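Local coordinates for protein HdaB,HdaA (Adhesin), HUS-associated diffuse adherence (Escherichia coli, PDB 5D55) that forms the minor tip subunit of the chaperone-usher Hda (AAF/IV) pilus of enteroaggregative strains, and probably contributes to adhesion, at residues L26-K31 with R75-G80; I37-Q40 with G45-V48; N81-F86 with Q92-T97. One frame throughout, in Å; residues are numbered along the deposited sequence. Where two conformers were deposited one is given.

Contact 1 (L26-K31 with R75-G80); sequences LHDGVK and RIRIGG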
loop_
_atom_site.group_PDB
_atom_site.type_symbol
_atom_site.label_atom_id
_atom_site.label_comp_id
_atom_site.label_asym_id
_atom_site.label_seq_id
_atom_site.Cartn_x
_atom_site.Cartn_y
_atom_site.Cartn_z
ATOM N N LEU B 26 -27.063 21.576 -15.650
ATOM C CA LEU B 26 -26.064 20.554 -15.901
ATOM C C LEU B 26 -26.690 19.172 -16.045
ATOM O O LEU B 26 -27.310 18.651 -15.111
ATOM C CB LEU B 26 -24.970 20.583 -14.825
ATOM C CG LEU B 26 -24.339 21.953 -14.524
ATOM C CD1 LEU B 26 -23.180 21.826 -13.521
ATOM C CD2 LEU B 26 -23.864 22.620 -15.808
ATOM N N HIS B 27 -26.537 18.615 -17.245
ATOM C CA HIS B 27 -26.941 17.248 -17.550
ATOM C C HIS B 27 -26.068 16.268 -16.783
ATOM O O HIS B 27 -24.890 16.531 -16.537
ATOM C CB HIS B 27 -26.809 16.977 -19.055
ATOM C CG HIS B 27 -27.878 17.611 -19.891
ATOM N ND1 HIS B 27 -29.113 17.029 -20.088
ATOM C CD2 HIS B 27 -27.887 18.759 -20.609
ATOM C CE1 HIS B 27 -29.841 17.800 -20.877
ATOM N NE2 HIS B 27 -29.118 18.852 -21.213
ATOM N N ASP B 28 -26.653 15.136 -16.402
ATOM C CA ASP B 28 -25.897 14.033 -15.833
ATOM C C ASP B 28 -24.718 13.698 -16.750
ATOM O O ASP B 28 -24.851 13.703 -17.973
ATOM C CB ASP B 28 -26.812 12.804 -15.699
ATOM C CG ASP B 28 -26.069 11.570 -15.231
ATOM O OD1 ASP B 28 -25.965 11.368 -14.003
ATOM O OD2 ASP B 28 -25.591 10.797 -16.087
ATOM N N GLY B 29 -23.567 13.409 -16.162
ATOM C CA GLY B 29 -22.402 13.031 -16.951
ATOM C C GLY B 29 -21.483 14.188 -17.325
ATOM O O GLY B 29 -20.353 13.958 -17.757
ATOM N N VAL B 30 -21.949 15.426 -17.166
ATOM C CA VAL B 30 -21.138 16.597 -17.553
ATOM C C VAL B 30 -19.829 16.624 -16.752
ATOM O O VAL B 30 -19.848 16.531 -15.522
ATOM C CB VAL B 30 -21.924 17.929 -17.403
ATOM C CG1 VAL B 30 -20.995 19.133 -17.461
ATOM C CG2 VAL B 30 -23.002 18.033 -18.477
ATOM N N LYS B 31 -18.704 16.745 -17.457
ATOM C CA LYS B 31 -17.380 16.671 -16.828
ATOM C C LYS B 31 -17.002 18.002 -16.191
ATOM O O LYS B 31 -16.964 19.039 -16.869
ATOM C CB LYS B 31 -16.321 16.236 -17.847
ATOM C CG LYS B 31 -16.516 14.825 -18.391
ATOM C CD LYS B 31 -15.745 14.635 -19.694
ATOM C CE LYS B 31 -15.659 13.165 -20.089
ATOM N NZ LYS B 31 -14.894 13.025 -21.377
ATOM N N ARG B 75 -24.178 17.349 -6.586
ATOM C CA ARG B 75 -23.996 15.904 -6.485
ATOM C C ARG B 75 -23.050 15.458 -7.592
ATOM O O ARG B 75 -23.289 15.751 -8.771
ATOM C CB ARG B 75 -25.337 15.155 -6.595
ATOM C CG ARG B 75 -26.193 15.109 -5.321
ATOM C CD ARG B 75 -27.011 16.401 -5.121
ATOM N NE ARG B 75 -27.890 16.343 -3.946
ATOM C CZ ARG B 75 -28.560 17.386 -3.446
ATOM N NH1 ARG B 75 -28.466 18.591 -4.004
ATOM N NH2 ARG B 75 -29.328 17.228 -2.375
ATOM N N ILE B 76 -21.973 14.774 -7.204
ATOM C CA ILE B 76 -20.943 14.348 -8.161
ATOM C C ILE B 76 -20.629 12.870 -8.071
ATOM O O ILE B 76 -20.913 12.248 -7.059
ATOM C CB ILE B 76 -19.629 15.142 -7.993
ATOM C CG1 ILE B 76 -19.124 15.073 -6.544
ATOM C CG2 ILE B 76 -19.817 16.557 -8.504
ATOM C CD1 ILE B 76 -17.695 15.541 -6.353
ATOM N N ARG B 77 -20.059 12.318 -9.145
ATOM C CA ARG B 77 -19.574 10.930 -9.170
ATOM C C ARG B 77 -18.266 10.896 -9.961
ATOM O O ARG B 77 -17.978 11.834 -10.699
ATOM C CB ARG B 77 -20.599 10.000 -9.840
ATOM C CG ARG B 77 -20.865 10.299 -11.318
ATOM C CD ARG B 77 -21.529 9.110 -12.003
ATOM N NE ARG B 77 -21.754 9.330 -13.433
ATOM C CZ ARG B 77 -22.893 9.786 -13.955
ATOM N NH1 ARG B 77 -23.926 10.074 -13.175
ATOM N NH2 ARG B 77 -23.001 9.953 -15.261
ATOM N N ILE B 78 -17.486 9.824 -9.811
ATOM C CA ILE B 78 -16.354 9.579 -10.725
ATOM C C ILE B 78 -16.905 9.015 -12.029
ATOM O O ILE B 78 -17.787 8.141 -12.007
ATOM C CB ILE B 78 -15.339 8.567 -10.132
ATOM C CG1 ILE B 78 -14.834 9.041 -8.766
ATOM C CG2 ILE B 78 -14.151 8.315 -11.105
ATOM C CD1 ILE B 78 -13.908 10.261 -8.859
ATOM N N GLY B 79 -16.407 9.521 -13.160
ATOM C CA GLY B 79 -16.757 8.979 -14.468
ATOM C C GLY B 79 -15.541 8.572 -15.285
ATOM O O GLY B 79 -14.385 8.729 -14.852
ATOM N N GLY B 80 -15.813 8.050 -16.474
ATOM C CA GLY B 80 -14.778 7.719 -17.437
ATOM C C GLY B 80 -14.909 6.288 -17.894
ATOM O O GLY B 80 -15.343 5.416 -17.128
#
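Arg77 reaches from strand 73-79 across to Asp28 in the loop between strands 25-26 and 31-38, and its path makes nearly the whole contact. From CB, Arg77 CG turns between its own backbone N and carbonyl carbon (chi1 64°); the extended chain to NE then carries the guanidinium to the loop. At the tip the grip is end-on and two-pronged. Arg77 NH1 meets Asp28 OD1 at 2.6 Å, on the syn side but tilted out of the carboxylate plane, with an N-H...O angle of 162°; Arg77 NH2 meets Asp28 OD2 at 2.8 Å, from above that plane. Both oxygens lie close to the guanidinium plane, yet the two flat groups are twisted 39° apart, so the salt bridge is bidentate but not coplanar. The acceptor stands on a type II turn, His27 to Val30, closed by Val30 N to His27 O at 3.2 Å. This turn leads into strand 31-38 of the HdaB part, an AfaD-family domain with the immunoglobulin-like beta sandwich of chaperone-usher pilins. Gly29 CA, next in the turn, comes within 3.6 Å of Arg77 NH2. A second carboxylate, Asp110, shares Arg77 NH1, while Gly111 N also bonds to Asp28 OD1.

Contact 2 (I37-Q40 with G45-V48); sequences IICQ and GFRV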
loop_
_atom_site.group_PDB
_atom_site.type_symbol
_atom_site.label_atom_id
_atom_site.label_comp_id
_atom_site.label_asym_id
_atom_site.label_seq_id
_atom_site.Cartn_x
_atom_site.Cartn_y
_atom_site.Cartn_z
ATOM N N ILE B 37 -4.505 8.996 -12.601
ATOM C CA ILE B 37 -3.762 8.245 -11.597
ATOM C C ILE B 37 -2.637 7.457 -12.282
ATOM O O ILE B 37 -2.863 6.857 -13.331
ATOM C CB ILE B 37 -4.710 7.333 -10.760
ATOM C CG1 ILE B 37 -3.922 6.521 -9.727
ATOM C CG2 ILE B 37 -5.591 6.440 -11.666
ATOM C CD1 ILE B 37 -4.766 6.101 -8.546
ATOM N N ILE B 38 -1.431 7.505 -11.710
ATOM C CA ILE B 38 -0.265 6.809 -12.274
ATOM C C ILE B 38 0.389 5.917 -11.227
ATOM O O ILE B 38 0.586 6.336 -10.083
ATOM C CB ILE B 38 0.819 7.788 -12.827
ATOM C CG1 ILE B 38 0.264 8.643 -13.956
ATOM C CG2 ILE B 38 2.081 7.016 -13.320
ATOM C CD1 ILE B 38 1.102 9.878 -14.261
ATOM N N CYS B 39 0.702 4.694 -11.637
ATOM C CA CYS B 39 1.476 3.763 -10.814
ATOM C C CYS B 39 2.511 3.087 -11.688
ATOM O O CYS B 39 2.188 2.486 -12.721
ATOM C CB CYS B 39 0.607 2.676 -10.199
ATOM S SG CYS B 39 -0.837 3.195 -9.294
ATOM N N GLN B 40 3.773 3.204 -11.280
ATOM C CA GLN B 40 4.893 2.615 -12.025
ATOM C C GLN B 40 5.027 1.107 -11.800
ATOM O O GLN B 40 5.405 0.362 -12.717
ATOM C CB GLN B 40 6.209 3.310 -11.650
ATOM N N GLY B 45 -4.825 -3.132 -11.292
ATOM C CA GLY B 45 -5.668 -2.020 -11.700
ATOM C C GLY B 45 -5.636 -0.877 -10.711
ATOM O O GLY B 45 -4.808 -0.857 -9.800
ATOM N N PHE B 46 -6.553 0.066 -10.897
ATOM C CA PHE B 46 -6.580 1.289 -10.107
ATOM C C PHE B 46 -7.894 1.358 -9.348
ATOM O O PHE B 46 -8.896 0.777 -9.783
ATOM C CB PHE B 46 -6.485 2.528 -11.010
ATOM C CG PHE B 46 -5.184 2.651 -11.786
ATOM C CD1 PHE B 46 -4.147 3.438 -11.306
ATOM C CD2 PHE B 46 -5.014 2.006 -13.008
ATOM C CE1 PHE B 46 -2.950 3.589 -12.038
ATOM C CE2 PHE B 46 -3.828 2.142 -13.739
ATOM C CZ PHE B 46 -2.792 2.931 -13.251
ATOM N N ARG B 47 -7.871 2.084 -8.229
ATOM C CA ARG B 47 -9.047 2.410 -7.439
ATOM C C ARG B 47 -9.014 3.904 -7.092
ATOM O O ARG B 47 -7.991 4.410 -6.620
ATOM C CB ARG B 47 -9.027 1.581 -6.155
ATOM C CG ARG B 47 -10.280 1.656 -5.311
ATOM C CD ARG B 47 -10.092 0.856 -4.029
ATOM N NE ARG B 47 -11.285 0.870 -3.188
ATOM C CZ ARG B 47 -11.425 0.162 -2.067
ATOM N NH1 ARG B 47 -10.444 -0.625 -1.641
ATOM N NH2 ARG B 47 -12.553 0.238 -1.372
ATOM N N VAL B 48 -10.122 4.605 -7.336
ATOM C CA VAL B 48 -10.230 6.051 -7.062
ATOM C C VAL B 48 -11.553 6.312 -6.336
ATOM O O VAL B 48 -12.541 5.615 -6.580
ATOM C CB VAL B 48 -10.200 6.866 -8.385
ATOM C CG1 VAL B 48 -10.488 8.340 -8.147
ATOM C CG2 VAL B 48 -8.846 6.710 -9.080
#
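Ile37 and Phe46 face each other across the interior of the HdaB beta sandwich, Ile37 on strand 31-38 of one sheet and Phe46 on strand 45-50 of the other. No hydrogen bond joins the two segments; the evidence is side-chain packing between backbones whose nearest CA atoms, those of Ile37 and Phe46, are 7.7 Å apart. The ring is the main bump. With CG of Phe46 beside its backbone N (chi1 -64°), the ring projects across to the opposing strand, where the side chains of Ile37 and Cys39 receive it. Ile37 supplies one wall of this hollow: CG2 touches Phe46 CD1 at 3.4 Å and CG1 touches the same atom at 3.5 Å, so both carbons of the fork press on CD1 from the same side of the ring, obliquely. The two side chains slide past each other in opposite directions rather than meeting head to head. The far end of Ile37 rests loosely against the next residues of the strand, with Ile37 CD1 4.2 Å from Val48 CG2 and near Arg47 O. Cys39 provides the other wall and is tied by a disulfide to Cys128, which joins this end of its segment to strand 118-132, in the same sheet as Phe46. Its oblique sulfur-aromatic approach to the ring is tentative, since it is taken from one of two modelled conformers. Between the walls made by Ile37 and Cys39, the backbone C of Ile38 meets the edge of the Phe46 ring, 4.2 Å from Phe46 CE1.

Contact 3 (N81-F86 with Q92-T97); sequences NGWSSF and QGVFNT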
loop_
_atom_site.group_PDB
_atom_site.type_symbol
_atom_site.label_atom_id
_atom_site.label_comp_id
_atom_site.label_asym_id
_atom_site.label_seq_id
_atom_site.Cartn_x
_atom_site.Cartn_y
_atom_site.Cartn_z
ATOM N N ASN B 81 -14.559 6.055 -19.156
ATOM C CA ASN B 81 -14.451 4.706 -19.719
ATOM C C ASN B 81 -13.595 3.796 -18.858
ATOM O O ASN B 81 -12.572 4.228 -18.323
ATOM C CB ASN B 81 -13.840 4.780 -21.126
ATOM N N GLY B 82 -14.017 2.566 -18.731
ATOM C CA GLY B 82 -13.269 1.583 -17.999
ATOM C C GLY B 82 -13.501 1.490 -16.509
ATOM O O GLY B 82 -13.076 0.556 -15.901
ATOM N N TRP B 83 -14.169 2.469 -15.938
ATOM C CA TRP B 83 -14.365 2.501 -14.513
ATOM C C TRP B 83 -15.684 1.853 -14.091
ATOM O O TRP B 83 -16.690 2.095 -14.674
ATOM C CB TRP B 83 -14.246 3.922 -13.954
ATOM C CG TRP B 83 -12.908 4.579 -14.114
ATOM C CD1 TRP B 83 -12.539 5.427 -15.084
ATOM C CD2 TRP B 83 -11.793 4.448 -13.262
ATOM N NE1 TRP B 83 -11.277 5.829 -14.912
ATOM C CE2 TRP B 83 -10.778 5.242 -13.792
ATOM C CE3 TRP B 83 -11.530 3.712 -12.112
ATOM C CZ2 TRP B 83 -9.525 5.325 -13.209
ATOM C CZ3 TRP B 83 -10.288 3.821 -11.535
ATOM C CH2 TRP B 83 -9.311 4.625 -12.080
ATOM N N SER B 84 -15.646 1.039 -13.064
ATOM C CA SER B 84 -16.694 0.189 -12.645
ATOM C C SER B 84 -16.856 0.488 -11.071
ATOM O O SER B 84 -15.906 0.721 -10.398
ATOM C CB SER B 84 -16.505 -1.290 -12.978
ATOM O OG SER B 84 -16.417 -1.491 -14.377
ATOM N N SER B 85 -18.051 0.411 -10.550
ATOM C CA SER B 85 -18.267 0.438 -9.133
ATOM C C SER B 85 -18.957 -0.849 -8.655
ATOM O O SER B 85 -19.748 -1.381 -9.353
ATOM C CB SER B 85 -19.036 1.691 -8.775
ATOM O OG SER B 85 -19.342 1.804 -7.434
ATOM N N PHE B 86 -18.587 -1.351 -7.488
ATOM C CA PHE B 86 -19.181 -2.551 -6.938
ATOM C C PHE B 86 -20.520 -2.214 -6.320
ATOM O O PHE B 86 -20.615 -1.329 -5.525
ATOM C CB PHE B 86 -18.293 -3.223 -5.922
ATOM C CG PHE B 86 -17.153 -3.964 -6.516
ATOM C CD1 PHE B 86 -17.341 -5.167 -7.125
ATOM C CD2 PHE B 86 -15.896 -3.455 -6.460
ATOM C CE1 PHE B 86 -16.326 -5.832 -7.653
ATOM C CE2 PHE B 86 -14.867 -4.121 -6.987
ATOM C CZ PHE B 86 -15.076 -5.311 -7.598
ATOM N N GLN B 92 -15.915 0.931 -1.311
ATOM C CA GLN B 92 -16.016 2.281 -1.788
ATOM C C GLN B 92 -15.136 2.597 -3.001
ATOM O O GLN B 92 -14.160 1.963 -3.241
ATOM C CB GLN B 92 -15.712 3.244 -0.658
ATOM C CG GLN B 92 -16.750 3.274 0.419
ATOM C CD GLN B 92 -17.781 4.346 0.199
ATOM O OE1 GLN B 92 -17.817 5.336 0.903
ATOM N NE2 GLN B 92 -18.636 4.141 -0.774
ATOM N N GLY B 93 -15.548 3.600 -3.745
ATOM C CA GLY B 93 -14.866 4.026 -4.943
ATOM C C GLY B 93 -15.165 3.319 -6.253
ATOM O O GLY B 93 -16.039 2.527 -6.350
ATOM N N VAL B 94 -14.417 3.673 -7.270
ATOM C CA VAL B 94 -14.530 3.022 -8.575
ATOM C C VAL B 94 -13.221 2.290 -8.852
ATOM O O VAL B 94 -12.165 2.661 -8.306
ATOM C CB VAL B 94 -14.827 4.034 -9.724
ATOM C CG1 VAL B 94 -16.233 4.630 -9.580
ATOM C CG2 VAL B 94 -13.775 5.140 -9.767
ATOM N N PHE B 95 -13.306 1.261 -9.691
ATOM C CA PHE B 95 -12.182 0.387 -9.993
ATOM C C PHE B 95 -12.021 0.268 -11.486
ATOM O O PHE B 95 -12.986 0.326 -12.245
ATOM C CB PHE B 95 -12.423 -1.037 -9.467
ATOM C CG PHE B 95 -12.398 -1.173 -7.973
ATOM C CD1 PHE B 95 -13.472 -0.741 -7.191
ATOM C CD2 PHE B 95 -11.328 -1.808 -7.344
ATOM C CE1 PHE B 95 -13.455 -0.908 -5.797
ATOM C CE2 PHE B 95 -11.302 -1.982 -5.950
ATOM C CZ PHE B 95 -12.374 -1.530 -5.180
ATOM N N ASN B 96 -10.812 0.041 -11.946
ATOM C CA ASN B 96 -10.588 -0.448 -13.270
ATOM C C ASN B 96 -9.592 -1.590 -13.255
ATOM O O ASN B 96 -9.050 -1.886 -12.246
ATOM C CB ASN B 96 -10.187 0.658 -14.234
ATOM C CG ASN B 96 -8.804 1.165 -14.008
ATOM O OD1 ASN B 96 -7.924 0.466 -13.544
ATOM N ND2 ASN B 96 -8.604 2.390 -14.363
ATOM N N THR B 97 -9.385 -2.224 -14.387
ATOM C CA THR B 97 -8.435 -3.301 -14.487
ATOM C C THR B 97 -7.345 -3.008 -15.476
ATOM O O THR B 97 -6.957 -3.859 -16.194
ATOM C CB THR B 97 -9.087 -4.617 -14.867
ATOM O OG1 THR B 97 -9.783 -4.454 -16.086
ATOM C CG2 THR B 97 -10.005 -5.068 -13.833
HETATM O O HOH W 1 -10.468 3.279 -16.480
HETATM O O HOH W 2 -10.947 -1.474 -16.836
HETATM O O HOH W 3 -17.109 -0.072 -5.548
#
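Ser84 and Phe95 are joined by a reciprocal pair of backbone bonds, the Ser84 N to Phe95 O link measuring 2.9 Å and the Phe95 N to Ser84 O link 2.7 Å. Side chains extend the contact from this pair. Towards one end, Asn96 lies over a face of the Trp83 indole: its CB is 4.2 Å from the centroid of the six-membered ring and 19° off the normal, a CH-pi contact. Asn96 CG sits between its own backbone N and carbonyl carbon (chi1 72°), which directs the amide over the indole and brings ND2 to 3.3 Å from Trp83 CH2. Val94 CG2 packs obliquely on Trp83 CE3 at 3.5 Å. At the other end Phe86 turns its edge to the face of Phe95 in a T-shaped pair, centroids 5.0 Å apart and planes at 75°. The backbone bonds make a single antiparallel bridge, a hydrogen-bonded pair, through which 81-86 pairs with strand 94-95; that strand borders 45-50 at the margin of one sheet of the HdaB immunoglobulin-like sandwich. In the next shell three waters tie the segments together: one links Asn81 O with Asn96 ND2, another Gly82 O with Thr97 N, and a third Phe86 N with Gly93 O. Outside the segments, Trp83 NE1 donates to Ile104 O, fixing the indole against strand 102-109 of the opposite sheet. The Asn96 amide is held at both ends, ND2 bonding to Ser103 OG and OD1 accepting from Phe46 N and Ile98 N.

All three contacts lie in the HdaB part of the engineered fusion. Contact 2 falls along the chain between the two segments of contact 1, and contact 3 follows both. The centres of contacts 1 and 2 are about 20 Å apart. Contact 3 is closer to each, its centre about 15 Å from that of contact 1 and about 11 Å from that of contact 2. Contact 2 bridges the two sheets: its strand 31-38 shares a sheet with strand 73-79 of contact 1, while its strand 45-50 neighbours strand 94-95 of contact 3. Ile78, the residue after Arg77, carries strand 73-79 into the apolar interior by packing on Val48 and Val94; the salt bridge itself stays at the surface.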